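Local coordinates for protein phosphodiesterase (Salpingoeca rosetta, PDB 7CJ3) that binds retinal within a helical, bacteriorhodopsin-like transmembrane domain, at residues Phe236-Val239 with Glu240-Arg244. Numbering follows the deposited sequence.
Sequences FPLV and EFLRR. With RET (retinal), chain K.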
loop_
_atom_site.group_PDB
_atom_site.type_symbol
_atom_site.label_atom_id
_atom_site.label_comp_id
_atom_site.label_asym_id
_atom_site.label_seq_id
_atom_site.Cartn_x
_atom_site.Cartn_y
_atom_site.Cartn_z
ATOM N N PHE B 236 16.758 4.406 7.150
ATOM C CA PHE B 236 17.421 3.102 7.461
ATOM C C PHE B 236 18.624 3.323 8.378
ATOM O O PHE B 236 18.640 2.783 9.479
ATOM C CB PHE B 236 17.732 2.338 6.177
ATOM C CG PHE B 236 16.521 2.201 5.300
ATOM C CD1 PHE B 236 15.472 1.378 5.684
ATOM C CD2 PHE B 236 16.403 2.943 4.141
ATOM C CE1 PHE B 236 14.348 1.262 4.891
ATOM C CE2 PHE B 236 15.269 2.833 3.358
ATOM C CZ PHE B 236 14.247 1.990 3.733
ATOM N N PRO B 237 19.623 4.155 7.993
ATOM C CA PRO B 237 20.765 4.417 8.863
ATOM C C PRO B 237 20.307 4.947 10.223
ATOM O O PRO B 237 20.909 4.575 11.211
ATOM C CB PRO B 237 21.602 5.459 8.117
ATOM C CG PRO B 237 20.715 5.992 7.008
ATOM C CD PRO B 237 19.704 4.900 6.728
ATOM N N LEU B 238 19.240 5.758 10.252
ATOM C CA LEU B 238 18.695 6.327 11.508
ATOM C C LEU B 238 18.129 5.192 12.366
ATOM O O LEU B 238 18.489 5.121 13.532
ATOM C CB LEU B 238 17.636 7.385 11.187
ATOM C CG LEU B 238 17.131 8.212 12.385
ATOM C CD1 LEU B 238 18.263 8.692 13.286
ATOM C CD2 LEU B 238 16.348 9.427 11.925
ATOM N N VAL B 239 17.320 4.295 11.809
ATOM C CA VAL B 239 16.758 3.157 12.591
ATOM C C VAL B 239 17.899 2.324 13.182
ATOM O O VAL B 239 17.844 2.000 14.386
ATOM C CB VAL B 239 15.830 2.279 11.747
ATOM C CG1 VAL B 239 15.387 1.052 12.543
ATOM C CG2 VAL B 239 14.638 3.087 11.269
ATOM N N GLU B 240 18.898 1.998 12.367
ATOM C CA GLU B 240 20.021 1.124 12.783
ATOM C C GLU B 240 20.774 1.792 13.949
ATOM O O GLU B 240 20.958 1.138 14.993
ATOM C CB GLU B 240 20.895 0.773 11.573
ATOM C CG GLU B 240 21.290 -0.710 11.510
ATOM C CD GLU B 240 20.367 -1.742 12.155
ATOM O OE1 GLU B 240 20.543 -2.061 13.360
ATOM O OE2 GLU B 240 19.430 -2.209 11.464
ATOM N N PHE B 241 21.139 3.061 13.815
ATOM C CA PHE B 241 21.830 3.859 14.865
ATOM C C PHE B 241 21.080 3.803 16.197
ATOM O O PHE B 241 21.692 3.462 17.211
ATOM C CB PHE B 241 21.952 5.330 14.469
ATOM C CG PHE B 241 22.723 6.124 15.481
ATOM C CD1 PHE B 241 24.097 5.956 15.603
ATOM C CD2 PHE B 241 22.079 6.994 16.350
ATOM C CE1 PHE B 241 24.819 6.685 16.536
ATOM C CE2 PHE B 241 22.795 7.693 17.312
ATOM C CZ PHE B 241 24.167 7.542 17.395
ATOM N N LEU B 242 19.794 4.155 16.180
ATOM C CA LEU B 242 18.916 4.287 17.373
ATOM C C LEU B 242 18.669 2.929 18.034
ATOM O O LEU B 242 18.498 2.904 19.270
ATOM C CB LEU B 242 17.586 4.898 16.939
ATOM C CG LEU B 242 17.632 6.401 16.661
ATOM C CD1 LEU B 242 16.361 6.881 15.973
ATOM C CD2 LEU B 242 17.856 7.166 17.952
ATOM N N ARG B 243 18.587 1.845 17.252
ATOM C CA ARG B 243 18.293 0.505 17.811
ATOM C C ARG B 243 19.576 -0.081 18.423
ATOM O O ARG B 243 19.520 -0.597 19.570
ATOM C CB ARG B 243 17.681 -0.388 16.740
ATOM C CG ARG B 243 17.224 -1.729 17.298
ATOM C CD ARG B 243 16.446 -2.544 16.293
ATOM N NE ARG B 243 17.061 -2.650 14.977
ATOM C CZ ARG B 243 16.419 -2.929 13.843
ATOM N NH1 ARG B 243 15.114 -3.135 13.823
ATOM N NH2 ARG B 243 17.108 -2.974 12.715
ATOM N N ARG B 244 20.698 0.016 17.711
ATOM C CA ARG B 244 21.996 -0.531 18.176
ATOM C C ARG B 244 22.410 0.097 19.516
ATOM O O ARG B 244 23.185 -0.563 20.254
ATOM C CB ARG B 244 23.083 -0.296 17.123
ATOM C CG ARG B 244 23.235 -1.451 16.145
ATOM C CD ARG B 244 24.361 -1.310 15.155
ATOM N NE ARG B 244 23.975 -1.654 13.812
ATOM C CZ ARG B 244 24.815 -1.980 12.820
ATOM N NH1 ARG B 244 26.126 -2.010 13.009
ATOM N NH2 ARG B 244 24.331 -2.303 11.629
HETATM C C1 RET K . 22.559 0.683 6.567
HETATM C C2 RET K . 23.778 0.368 7.436
HETATM C C3 RET K . 24.245 1.491 8.249
HETATM C C4 RET K . 24.557 2.695 7.386
HETATM C C5 RET K . 23.655 2.887 6.199
HETATM C C6 RET K . 22.646 2.041 5.876
HETATM C C7 RET K . 21.692 2.439 4.831
HETATM C C8 RET K . 20.677 1.691 4.241
HETATM C C9 RET K . 19.914 2.007 3.079
HETATM C C10 RET K . 18.934 1.131 2.546
HETATM C C11 RET K . 17.995 1.382 1.538
HETATM C C12 RET K . 16.952 0.587 1.078
HETATM C C13 RET K . 16.063 0.859 0.024
HETATM C C14 RET K . 15.138 -0.087 -0.377
HETATM C C15 RET K . 14.538 -0.187 -1.705
HETATM C C16 RET K . 22.515 -0.457 5.534
HETATM C C17 RET K . 21.305 0.598 7.457
HETATM C C18 RET K . 24.020 4.131 5.417
HETATM C C19 RET K . 20.101 3.309 2.362
HETATM C C20 RET K . 16.136 2.207 -0.625
#
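Four successive i to i+4 backbone bonds tie Phe236-Val239 to the next turn of helix 235-245, from Glu240 N to Phe236 O (3.0 Å) through Arg243 N to Val239 O (3.0 Å). Pro237 lacks an N-H, which suits the helix's first turn; its carbonyl accepts from Phe241 N.

Apolar packing follows the same spacing. Leu238, on the surface, and the partly covered Leu242 lie side by side, pointing the same way, their CD1 atoms 3.8 Å apart; leucine suits an outer face that may meet lipid. On another side, CG1 of Val239, anti to the backbone N (chi1 174°), sits over one face of the Arg243 guanidinium, a slim apolar cover for a flat cation.

The charged group is a salt-bridge network. Glu240 OE2 receives Arg243 NH2 at 2.7 Å on its syn side, while Arg244 NE reaches OE1 through a weak 3.5 Å bond. Bending at chi3 (48°) turns the Arg243 guanidinium back toward Glu240; its NH1 also pairs with Glu254 of helix 250-277, so this buried cation lies between two carboxylates.

Retinal C12 lies over one face of the flat Phe236 ring, and Pro237 CD and CB touch C7 and C5, lining the pocket of a bacteriorhodopsin-like helical bundle.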